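Local coordinates for major capsid protein (Paramecium bursaria Chlorella virus 1, PDB 5TIP), which self-assembles as trimers into the icosahedral, pseudo T=169 capsid of a large chlorella virus, and is glycosylated by the host, at residues T269-Q273 with P297-T302; A262-P268 with L409-I415; Q273-L277 with A404-L410. All coordinates share one frame. Residues are numbered along the deposited sequence.

Contact 1 of 3, residues T269-Q273 with P297-T302. With BGC (beta-D-glucopyranose), chain F; GLA (alpha-D-galactopyranose), chain B.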
loop_
_atom_site.group_PDB
_atom_site.type_symbol
_atom_site.label_atom_id
_atom_site.label_comp_id
_atom_site.label_asym_id
_atom_site.label_seq_id
_atom_site.Cartn_x
_atom_site.Cartn_y
_atom_site.Cartn_z
ATOM N N THR A 269 -20.666 -14.059 -21.671
ATOM C CA THR A 269 -20.962 -13.028 -22.659
ATOM C C THR A 269 -20.116 -11.779 -22.435
ATOM O O THR A 269 -19.673 -11.143 -23.399
ATOM C CB THR A 269 -22.452 -12.682 -22.624
ATOM O OG1 THR A 269 -23.222 -13.873 -22.824
ATOM C CG2 THR A 269 -22.796 -11.678 -23.715
ATOM N N ASN A 270 -19.865 -11.420 -21.176
ATOM C CA ASN A 270 -19.189 -10.175 -20.833
ATOM C C ASN A 270 -17.894 -10.474 -20.094
ATOM O O ASN A 270 -17.886 -11.247 -19.130
ATOM C CB ASN A 270 -20.087 -9.280 -19.980
ATOM C CG ASN A 270 -21.384 -8.929 -20.677
ATOM O OD1 ASN A 270 -21.381 -8.444 -21.809
ATOM N ND2 ASN A 270 -22.502 -9.182 -20.009
ATOM N N TYR A 271 -16.807 -9.853 -20.547
ATOM C CA TYR A 271 -15.495 -10.104 -19.971
ATOM C C TYR A 271 -15.414 -9.543 -18.558
ATOM O O TYR A 271 -15.815 -8.403 -18.306
ATOM C CB TYR A 271 -14.407 -9.484 -20.845
ATOM C CG TYR A 271 -13.004 -9.711 -20.330
ATOM C CD1 TYR A 271 -12.392 -10.952 -20.455
ATOM C CD2 TYR A 271 -12.288 -8.686 -19.727
ATOM C CE1 TYR A 271 -11.108 -11.166 -19.989
ATOM C CE2 TYR A 271 -11.003 -8.891 -19.259
ATOM C CZ TYR A 271 -10.419 -10.133 -19.394
ATOM O OH TYR A 271 -9.142 -10.346 -18.930
ATOM N N GLY A 272 -14.899 -10.351 -17.637
ATOM C CA GLY A 272 -14.717 -9.912 -16.271
ATOM C C GLY A 272 -15.983 -9.726 -15.469
ATOM O O GLY A 272 -15.911 -9.231 -14.341
ATOM N N GLN A 273 -17.142 -10.100 -16.007
ATOM C CA GLN A 273 -18.395 -9.981 -15.265
ATOM C C GLN A 273 -18.503 -11.164 -14.315
ATOM O O GLN A 273 -18.820 -12.283 -14.727
ATOM C CB GLN A 273 -19.594 -9.919 -16.204
ATOM C CG GLN A 273 -20.901 -9.667 -15.464
ATOM C CD GLN A 273 -22.129 -9.966 -16.299
ATOM O OE1 GLN A 273 -22.064 -10.026 -17.525
ATOM N NE2 GLN A 273 -23.263 -10.150 -15.632
ATOM N N PRO A 297 -24.031 -4.564 -19.293
ATOM C CA PRO A 297 -23.306 -4.006 -18.149
ATOM C C PRO A 297 -22.875 -2.569 -18.396
ATOM O O PRO A 297 -22.870 -2.068 -19.521
ATOM C CB PRO A 297 -22.079 -4.920 -18.017
ATOM C CG PRO A 297 -22.315 -6.066 -18.953
ATOM C CD PRO A 297 -23.230 -5.564 -20.014
ATOM N N ASP A 298 -22.515 -1.907 -17.300
ATOM C CA ASP A 298 -21.738 -0.672 -17.361
ATOM C C ASP A 298 -20.295 -1.115 -17.565
ATOM O O ASP A 298 -19.554 -1.346 -16.608
ATOM C CB ASP A 298 -21.924 0.149 -16.091
ATOM C CG ASP A 298 -21.239 1.505 -16.155
ATOM O OD1 ASP A 298 -20.546 1.790 -17.156
ATOM O OD2 ASP A 298 -21.403 2.294 -15.199
ATOM N N TYR A 299 -19.900 -1.238 -18.837
ATOM C CA TYR A 299 -18.675 -1.952 -19.191
ATOM C C TYR A 299 -17.465 -1.418 -18.435
ATOM O O TYR A 299 -16.674 -2.191 -17.881
ATOM C CB TYR A 299 -18.440 -1.868 -20.700
ATOM C CG TYR A 299 -19.462 -2.615 -21.524
ATOM C CD1 TYR A 299 -19.466 -4.003 -21.570
ATOM C CD2 TYR A 299 -20.417 -1.934 -22.265
ATOM C CE1 TYR A 299 -20.396 -4.691 -22.326
ATOM C CE2 TYR A 299 -21.350 -2.613 -23.024
ATOM C CZ TYR A 299 -21.335 -3.990 -23.050
ATOM O OH TYR A 299 -22.263 -4.670 -23.804
ATOM N N GLY A 300 -17.312 -0.095 -18.388
ATOM C CA GLY A 300 -16.194 0.487 -17.669
ATOM C C GLY A 300 -16.220 0.214 -16.182
ATOM O O GLY A 300 -15.177 0.305 -15.523
ATOM N N ASN A 301 -17.386 -0.131 -15.639
ATOM C CA ASN A 301 -17.538 -0.390 -14.214
ATOM C C ASN A 301 -18.098 -1.791 -13.996
ATOM O O ASN A 301 -19.027 -1.983 -13.205
ATOM C CB ASN A 301 -18.439 0.676 -13.581
ATOM C CG ASN A 301 -17.936 2.092 -13.838
ATOM O OD1 ASN A 301 -16.775 2.403 -13.577
ATOM N ND2 ASN A 301 -18.814 2.953 -14.352
ATOM N N THR A 302 -17.535 -2.772 -14.706
ATOM C CA THR A 302 -18.048 -4.138 -14.648
ATOM C C THR A 302 -17.872 -4.745 -13.261
ATOM O O THR A 302 -18.748 -5.475 -12.780
ATOM C CB THR A 302 -17.351 -4.999 -15.703
ATOM O OG1 THR A 302 -17.650 -4.489 -17.009
ATOM C CG2 THR A 302 -17.813 -6.441 -15.619
HETATM C C2 BGC F . -19.083 4.901 -15.736
HETATM C C3 BGC F . -18.643 6.343 -16.006
HETATM C C4 BGC F . -18.414 7.088 -14.700
HETATM C C5 BGC F . -17.503 6.288 -13.783
HETATM C C6 BGC F . -17.351 6.994 -12.445
HETATM C C1 BGC F . -18.189 4.220 -14.715
HETATM O O2 BGC F . -19.023 4.107 -16.913
HETATM O O3 BGC F . -19.650 7.034 -16.751
HETATM O O4 BGC F . -17.872 8.381 -14.959
HETATM O O5 BGC F . -18.064 5.005 -13.538
HETATM O O6 BGC F . -18.648 7.232 -11.891
HETATM C C1 GLA B . -22.766 6.097 -19.415
HETATM C C2 GLA B . -23.860 5.497 -18.540
HETATM C C3 GLA B . -23.404 4.172 -17.945
HETATM C C4 GLA B . -22.890 3.249 -19.041
HETATM C C5 GLA B . -21.850 3.960 -19.899
HETATM C C6 GLA B . -21.400 3.065 -21.046
HETATM O O2 GLA B . -24.186 6.406 -17.483
HETATM O O3 GLA B . -24.500 3.549 -17.269
HETATM O O4 GLA B . -23.980 2.825 -19.865
HETATM O O5 GLA B . -22.396 5.166 -20.430
HETATM O O6 GLA B . -21.077 1.767 -20.539
HETATM O O HOH W 1 -23.497 -7.484 -24.299
HETATM O O HOH W 2 -17.639 -6.639 -19.286
#
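The methyl CG2 of Thr302 lies against the 269-273 turn, 3.6 Å from both Gly272 O and Gln273 CA, and 4.0 Å from Gln273 CB. Asn270 meets the other end of 297-302: its ND2 packs 3.3 Å from Pro297 CG, and its OD1 sits at the edge of the Tyr299 ring, 3.9 Å from CE1. That amide is held by a 2.7 Å hydrogen bond from Asn270 ND2 to Gln273 OE1, which spans a type II beta turn with Gly272 at positive phi. Both segments belong to the long loop between strands 257-266 and 312-319 of the second hexon-family domain, and no direct hydrogen bond joins them. Water 2 bridges instead, donating to Tyr271 O (2.7 Å) and Thr302 OG1 (3.1 Å). On the glycan side, Asn301 ND2 is bonded covalently to C1 of a glucose at 1.5 Å; the same ND2 donates to Asp298 OD2 (2.8 Å), while the glucose O2 donates to Asp298 OD1 (2.8 Å).

Contact 2 of 3, residues A262-P268 with L409-I415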
loop_
_atom_site.group_PDB
_atom_site.type_symbol
_atom_site.label_atom_id
_atom_site.label_comp_id
_atom_site.label_asym_id
_atom_site.label_seq_id
_atom_site.Cartn_x
_atom_site.Cartn_y
_atom_site.Cartn_z
ATOM N N ALA A 262 -8.376 -20.446 -6.348
ATOM C CA ALA A 262 -9.113 -19.232 -6.665
ATOM C C ALA A 262 -10.150 -19.546 -7.732
ATOM O O ALA A 262 -9.850 -20.237 -8.710
ATOM C CB ALA A 262 -8.181 -18.119 -7.149
ATOM N N TRP A 263 -11.369 -19.046 -7.543
ATOM C CA TRP A 263 -12.428 -19.343 -8.495
ATOM C C TRP A 263 -13.379 -18.160 -8.608
ATOM O O TRP A 263 -13.396 -17.264 -7.761
ATOM C CB TRP A 263 -13.178 -20.630 -8.116
ATOM C CG TRP A 263 -13.999 -20.558 -6.860
ATOM C CD1 TRP A 263 -15.340 -20.329 -6.771
ATOM C CD2 TRP A 263 -13.532 -20.731 -5.515
ATOM N NE1 TRP A 263 -15.739 -20.347 -5.456
ATOM C CE2 TRP A 263 -14.647 -20.592 -4.666
ATOM C CE3 TRP A 263 -12.280 -20.987 -4.948
ATOM C CZ2 TRP A 263 -14.548 -20.698 -3.281
ATOM C CZ3 TRP A 263 -12.184 -21.092 -3.573
ATOM C CH2 TRP A 263 -13.311 -20.947 -2.756
ATOM N N ASN A 264 -14.162 -18.167 -9.687
ATOM C CA ASN A 264 -15.170 -17.144 -9.926
ATOM C C ASN A 264 -16.299 -17.741 -10.756
ATOM O O ASN A 264 -16.135 -18.769 -11.417
ATOM C CB ASN A 264 -14.580 -15.912 -10.634
ATOM C CG ASN A 264 -14.020 -16.231 -12.014
ATOM O OD1 ASN A 264 -14.761 -16.550 -12.944
ATOM N ND2 ASN A 264 -12.705 -16.124 -12.156
ATOM N N PHE A 265 -17.453 -17.076 -10.715
ATOM C CA PHE A 265 -18.600 -17.409 -11.552
ATOM C C PHE A 265 -18.778 -16.280 -12.558
ATOM O O PHE A 265 -19.120 -15.154 -12.180
ATOM C CB PHE A 265 -19.860 -17.608 -10.713
ATOM C CG PHE A 265 -19.719 -18.659 -9.650
ATOM C CD1 PHE A 265 -20.005 -19.986 -9.925
ATOM C CD2 PHE A 265 -19.300 -18.321 -8.376
ATOM C CE1 PHE A 265 -19.873 -20.952 -8.947
ATOM C CE2 PHE A 265 -19.167 -19.283 -7.396
ATOM C CZ PHE A 265 -19.455 -20.599 -7.683
ATOM N N ASN A 266 -18.543 -16.578 -13.831
ATOM C CA ASN A 266 -18.497 -15.571 -14.879
ATOM C C ASN A 266 -19.617 -15.784 -15.887
ATOM O O ASN A 266 -19.929 -16.921 -16.253
ATOM C CB ASN A 266 -17.143 -15.603 -15.599
ATOM C CG ASN A 266 -17.187 -14.932 -16.955
ATOM O OD1 ASN A 266 -17.126 -15.598 -17.988
ATOM N ND2 ASN A 266 -17.296 -13.609 -16.961
ATOM N N ASN A 267 -20.218 -14.681 -16.332
ATOM C CA ASN A 267 -21.129 -14.708 -17.467
ATOM C C ASN A 267 -20.283 -14.632 -18.731
ATOM O O ASN A 267 -19.719 -13.573 -19.034
ATOM C CB ASN A 267 -22.130 -13.554 -17.403
ATOM C CG ASN A 267 -23.072 -13.526 -18.595
ATOM O OD1 ASN A 267 -23.211 -14.512 -19.319
ATOM N ND2 ASN A 267 -23.725 -12.389 -18.804
ATOM N N PRO A 268 -20.171 -15.724 -19.493
ATOM C CA PRO A 268 -19.225 -15.747 -20.622
ATOM C C PRO A 268 -19.489 -14.684 -21.676
ATOM O O PRO A 268 -18.602 -14.428 -22.501
ATOM C CB PRO A 268 -19.399 -17.157 -21.201
ATOM C CG PRO A 268 -20.756 -17.593 -20.743
ATOM C CD PRO A 268 -20.957 -16.966 -19.398
ATOM N N LEU A 409 -27.104 -15.939 -15.301
ATOM C CA LEU A 409 -26.204 -15.914 -16.445
ATOM C C LEU A 409 -24.766 -16.244 -16.070
ATOM O O LEU A 409 -23.940 -16.450 -16.966
ATOM C CB LEU A 409 -26.252 -14.544 -17.123
ATOM C CG LEU A 409 -27.592 -14.097 -17.711
ATOM C CD1 LEU A 409 -27.432 -12.787 -18.465
ATOM C CD2 LEU A 409 -28.156 -15.171 -18.624
ATOM N N LEU A 410 -24.448 -16.303 -14.775
ATOM C CA LEU A 410 -23.106 -16.649 -14.310
ATOM C C LEU A 410 -22.954 -18.171 -14.333
ATOM O O LEU A 410 -22.992 -18.857 -13.310
ATOM C CB LEU A 410 -22.867 -16.085 -12.916
ATOM C CG LEU A 410 -23.069 -14.578 -12.734
ATOM C CD1 LEU A 410 -22.909 -14.192 -11.271
ATOM C CD2 LEU A 410 -22.107 -13.789 -13.607
ATOM N N THR A 411 -22.768 -18.700 -15.543
ATOM C CA THR A 411 -22.771 -20.140 -15.762
ATOM C C THR A 411 -21.384 -20.725 -15.990
ATOM O O THR A 411 -21.251 -21.952 -16.050
ATOM C CB THR A 411 -23.661 -20.491 -16.958
ATOM O OG1 THR A 411 -23.235 -19.742 -18.103
ATOM C CG2 THR A 411 -25.113 -20.156 -16.655
ATOM N N ALA A 412 -20.357 -19.890 -16.120
ATOM C CA ALA A 412 -18.989 -20.353 -16.328
ATOM C C ALA A 412 -18.248 -20.288 -14.998
ATOM O O ALA A 412 -17.975 -19.198 -14.484
ATOM C CB ALA A 412 -18.287 -19.517 -17.396
ATOM N N LEU A 413 -17.929 -21.454 -14.442
ATOM C CA LEU A 413 -17.176 -21.560 -13.197
ATOM C C LEU A 413 -15.720 -21.855 -13.541
ATOM O O LEU A 413 -15.401 -22.940 -14.039
ATOM C CB LEU A 413 -17.762 -22.643 -12.293
ATOM C CG LEU A 413 -16.919 -23.061 -11.085
ATOM C CD1 LEU A 413 -16.664 -21.875 -10.168
ATOM C CD2 LEU A 413 -17.591 -24.193 -10.319
ATOM N N ASN A 414 -14.844 -20.891 -13.281
ATOM C CA ASN A 414 -13.416 -21.032 -13.530
ATOM C C ASN A 414 -12.706 -21.259 -12.203
ATOM O O ASN A 414 -12.758 -20.402 -11.317
ATOM C CB ASN A 414 -12.857 -19.792 -14.227
ATOM C CG ASN A 414 -13.587 -19.465 -15.512
ATOM O OD1 ASN A 414 -13.366 -20.097 -16.544
ATOM N ND2 ASN A 414 -14.461 -18.467 -15.457
ATOM N N ILE A 415 -12.045 -22.405 -12.066
ATOM C CA ILE A 415 -11.323 -22.760 -10.850
ATOM C C ILE A 415 -9.839 -22.809 -11.180
ATOM O O ILE A 415 -9.422 -23.527 -12.098
ATOM C CB ILE A 415 -11.806 -24.097 -10.271
ATOM C CG1 ILE A 415 -13.323 -24.076 -10.081
ATOM C CG2 ILE A 415 -11.113 -24.384 -8.948
ATOM C CD1 ILE A 415 -13.895 -25.391 -9.614
#
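Strands 262-266 and 412-415 run antiparallel, their axes 4.7 Å apart at closest approach and their directions 163° from each other. They are neighbours in a sheet of the second hexon-family domain, a jelly-roll fold in this capsid protein family. Asn264 with Asn414 and Asn266 with Ala412 are hydrogen-bonded pairs, each closed in both directions: Asn264 N to Asn414 O and Asn414 N to Asn264 O are both 3.1 Å, Asn266 N to Ala412 O is 2.8 Å and Ala412 N to Asn266 O is 3.0 Å. Trp263 with Ile415 and Phe265 with Leu413 are the non-hydrogen-bonded pairs, and their side chains share an apolar face. There Leu413 CD1 makes a CH-pi contact over the Phe265 ring, 4.0 Å from its centroid, and also touches Trp263 CD1 at 4.0 Å; Leu380 of strand 376-387 packs on Phe265 and Leu413. The opposite face carries Asn264, Asn266, Ala412 and Asn414 and meets helix 109-119, where Thr114 touches Asn264 and Asp110 touches Asn414. Beyond the paired strands Leu410, the centre of an inverse gamma turn, brings its CB to 4.0 Å from Phe265 CB. Across the polar face, Asn414 OD1 is hydrogen-bonded to Ser235, while Asn414 ND2 donates to Asn264 OD1 at 3.2 Å, adding a side-chain rung to the backbone ladder.

Contact 3 of 3, residues Q273-L277 with A404-L410. With BGC (beta-D-glucopyranose), chain H.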
loop_
_atom_site.group_PDB
_atom_site.type_symbol
_atom_site.label_atom_id
_atom_site.label_comp_id
_atom_site.label_asym_id
_atom_site.label_seq_id
_atom_site.Cartn_x
_atom_site.Cartn_y
_atom_site.Cartn_z
ATOM N N GLN A 273 -17.142 -10.100 -16.007
ATOM C CA GLN A 273 -18.395 -9.981 -15.265
ATOM C C GLN A 273 -18.503 -11.164 -14.315
ATOM O O GLN A 273 -18.820 -12.283 -14.727
ATOM C CB GLN A 273 -19.594 -9.919 -16.204
ATOM C CG GLN A 273 -20.901 -9.667 -15.464
ATOM C CD GLN A 273 -22.129 -9.966 -16.299
ATOM O OE1 GLN A 273 -22.064 -10.026 -17.525
ATOM N NE2 GLN A 273 -23.263 -10.150 -15.632
ATOM N N TYR A 274 -18.243 -10.918 -13.034
ATOM C CA TYR A 274 -18.307 -11.947 -12.009
ATOM C C TYR A 274 -19.521 -11.802 -11.104
ATOM O O TYR A 274 -19.712 -12.630 -10.207
ATOM C CB TYR A 274 -17.030 -11.928 -11.161
ATOM C CG TYR A 274 -15.765 -12.196 -11.945
ATOM C CD1 TYR A 274 -15.746 -13.121 -12.981
ATOM C CD2 TYR A 274 -14.587 -11.526 -11.647
ATOM C CE1 TYR A 274 -14.592 -13.368 -13.697
ATOM C CE2 TYR A 274 -13.427 -11.768 -12.355
ATOM C CZ TYR A 274 -13.435 -12.689 -13.379
ATOM O OH TYR A 274 -12.281 -12.934 -14.087
ATOM N N THR A 275 -20.340 -10.775 -11.312
ATOM C CA THR A 275 -21.511 -10.527 -10.489
ATOM C C THR A 275 -22.711 -10.275 -11.389
ATOM O O THR A 275 -22.586 -10.121 -12.606
ATOM C CB THR A 275 -21.290 -9.340 -9.543
ATOM O OG1 THR A 275 -20.825 -8.212 -10.297
ATOM C CG2 THR A 275 -20.263 -9.692 -8.477
ATOM N N ALA A 276 -23.887 -10.230 -10.771
ATOM C CA ALA A 276 -25.121 -10.015 -11.508
ATOM C C ALA A 276 -25.314 -8.539 -11.833
ATOM O O ALA A 276 -24.886 -7.652 -11.090
ATOM C CB ALA A 276 -26.316 -10.532 -10.708
ATOM N N LEU A 277 -25.960 -8.282 -12.966
ATOM C CA LEU A 277 -26.299 -6.919 -13.346
ATOM C C LEU A 277 -27.588 -6.494 -12.655
ATOM O O LEU A 277 -28.520 -7.290 -12.507
ATOM C CB LEU A 277 -26.453 -6.804 -14.863
ATOM C CG LEU A 277 -25.284 -7.295 -15.720
ATOM C CD1 LEU A 277 -25.585 -7.115 -17.201
ATOM C CD2 LEU A 277 -23.999 -6.576 -15.342
ATOM N N ALA A 404 -29.825 -11.052 -7.260
ATOM C CA ALA A 404 -30.647 -10.626 -8.385
ATOM C C ALA A 404 -30.921 -11.787 -9.332
ATOM O O ALA A 404 -30.111 -12.705 -9.477
ATOM C CB ALA A 404 -29.969 -9.486 -9.141
ATOM N N ASN A 405 -32.085 -11.735 -9.985
ATOM C CA ASN A 405 -32.468 -12.800 -10.904
ATOM C C ASN A 405 -31.552 -12.874 -12.117
ATOM O O ASN A 405 -31.541 -13.895 -12.813
ATOM C CB ASN A 405 -33.912 -12.615 -11.369
ATOM C CG ASN A 405 -34.070 -11.462 -12.337
ATOM O OD1 ASN A 405 -33.403 -10.436 -12.227
ATOM N ND2 ASN A 405 -34.935 -11.652 -13.326
ATOM N N THR A 406 -30.784 -11.820 -12.389
ATOM C CA THR A 406 -29.851 -11.840 -13.505
ATOM C C THR A 406 -28.607 -12.663 -13.213
ATOM O O THR A 406 -27.772 -12.828 -14.107
ATOM C CB THR A 406 -29.434 -10.413 -13.873
ATOM O OG1 THR A 406 -28.846 -9.780 -12.729
ATOM C CG2 THR A 406 -30.633 -9.603 -14.333
ATOM N N ALA A 407 -28.468 -13.183 -11.993
ATOM C CA ALA A 407 -27.315 -13.994 -11.629
ATOM C C ALA A 407 -27.313 -15.353 -12.309
ATOM O O ALA A 407 -26.283 -16.036 -12.282
ATOM C CB ALA A 407 -27.263 -14.179 -10.114
ATOM N N THR A 408 -28.431 -15.763 -12.912
ATOM C CA THR A 408 -28.493 -17.043 -13.603
ATOM C C THR A 408 -27.618 -17.082 -14.849
ATOM O O THR A 408 -27.409 -18.167 -15.401
ATOM C CB THR A 408 -29.938 -17.370 -13.978
ATOM O OG1 THR A 408 -30.488 -16.295 -14.747
ATOM C CG2 THR A 408 -30.772 -17.577 -12.723
ATOM N N LEU A 409 -27.104 -15.939 -15.301
ATOM C CA LEU A 409 -26.204 -15.914 -16.445
ATOM C C LEU A 409 -24.766 -16.244 -16.070
ATOM O O LEU A 409 -23.940 -16.450 -16.966
ATOM C CB LEU A 409 -26.252 -14.544 -17.123
ATOM C CG LEU A 409 -27.592 -14.097 -17.711
ATOM C CD1 LEU A 409 -27.432 -12.787 -18.465
ATOM C CD2 LEU A 409 -28.156 -15.171 -18.624
ATOM N N LEU A 410 -24.448 -16.303 -14.775
ATOM C CA LEU A 410 -23.106 -16.649 -14.310
ATOM C C LEU A 410 -22.954 -18.171 -14.333
ATOM O O LEU A 410 -22.992 -18.857 -13.310
ATOM C CB LEU A 410 -22.867 -16.085 -12.916
ATOM C CG LEU A 410 -23.069 -14.578 -12.734
ATOM C CD1 LEU A 410 -22.909 -14.192 -11.271
ATOM C CD2 LEU A 410 -22.107 -13.789 -13.607
HETATM C C2 BGC H . -35.285 -11.318 -15.614
HETATM C C3 BGC H . -35.671 -10.334 -16.715
HETATM C C4 BGC H . -36.696 -9.341 -16.199
HETATM C C5 BGC H . -36.287 -8.755 -14.857
HETATM C C6 BGC H . -37.385 -7.848 -14.315
HETATM C C1 BGC H . -34.937 -10.589 -14.313
HETATM O O2 BGC H . -34.154 -12.088 -16.042
HETATM O O3 BGC H . -36.269 -11.016 -17.827
HETATM O O4 BGC H . -36.846 -8.280 -17.150
HETATM O O5 BGC H . -36.014 -9.770 -13.905
HETATM O O6 BGC H . -38.575 -8.616 -14.097
HETATM O O HOH W 3 -26.273 -10.764 -15.507
#
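Apolar side-chain contact is confined to Ala276. Its CB fits against Ala404 and the first turn of the 3-10 segment 405-409, 3.8 Å from Ala407 CB and 4.1 Å from Ala404 CB, and the small side chains let the backbones close to 4.5 Å between the CA atoms of Ala276 and Ala407. The Leu410 side chain packs against the backbone of 273-277: its CD1 lies 3.7 Å from Tyr274 O and its CD2 3.8 Å from both Gln273 O and Thr275 O. Direct polar contact comes down to one short hydrogen bond, Thr406 OG1 donating to Leu277 O at 2.5 Å. Water 3 adds an indirect link: it donates to Thr406 O at 2.9 Å and accepts a weak bond from Gln273 NE2 at 3.1 Å. That same NE2 reaches Thr275 O at 3.1 Å and so braces the bend, while Gln273 OE1 accepts from Asn270. Covalent chemistry enters at Asn405, an N-glycosylation site whose ND2 is bonded to C1 of a glucose at 1.5 Å. The contact thus joins two loops of the second hexon-family domain, those leading to strands 312-319 and 412-426. The CA-to-CB bond of Tyr274 points away from 404-410; its side chain packs on Asn264 and Asn266 of strand 257-266 and on helix 109-119, its hydroxyl hydrogen-bonded to Asp110, and Leu410 packs on Phe265 of that strand.

Contact 2 is the buried sheet core of the group, held by a regular backbone ladder with an apolar face. Contacts 1 and 3 join loops nearer the sugars and combine a few side-chain contacts with bridging water; contact 1 is only partly buried and has no direct hydrogen bond, whereas contact 3 is buried and has one. Each carries a glycosylated asparagine, Asn301 in contact 1 and Asn405 in contact 3. Gln273 is shared by contacts 1 and 3 and probably hydrogen-bonds to Asn266 and Asn267 of contact 2. Leu409 and Leu410 belong to both contacts 2 and 3. Pro297 of contact 1 packs on Leu277 of contact 3, while Gln273 and Leu410 tie these loops to the ends of the paired strands.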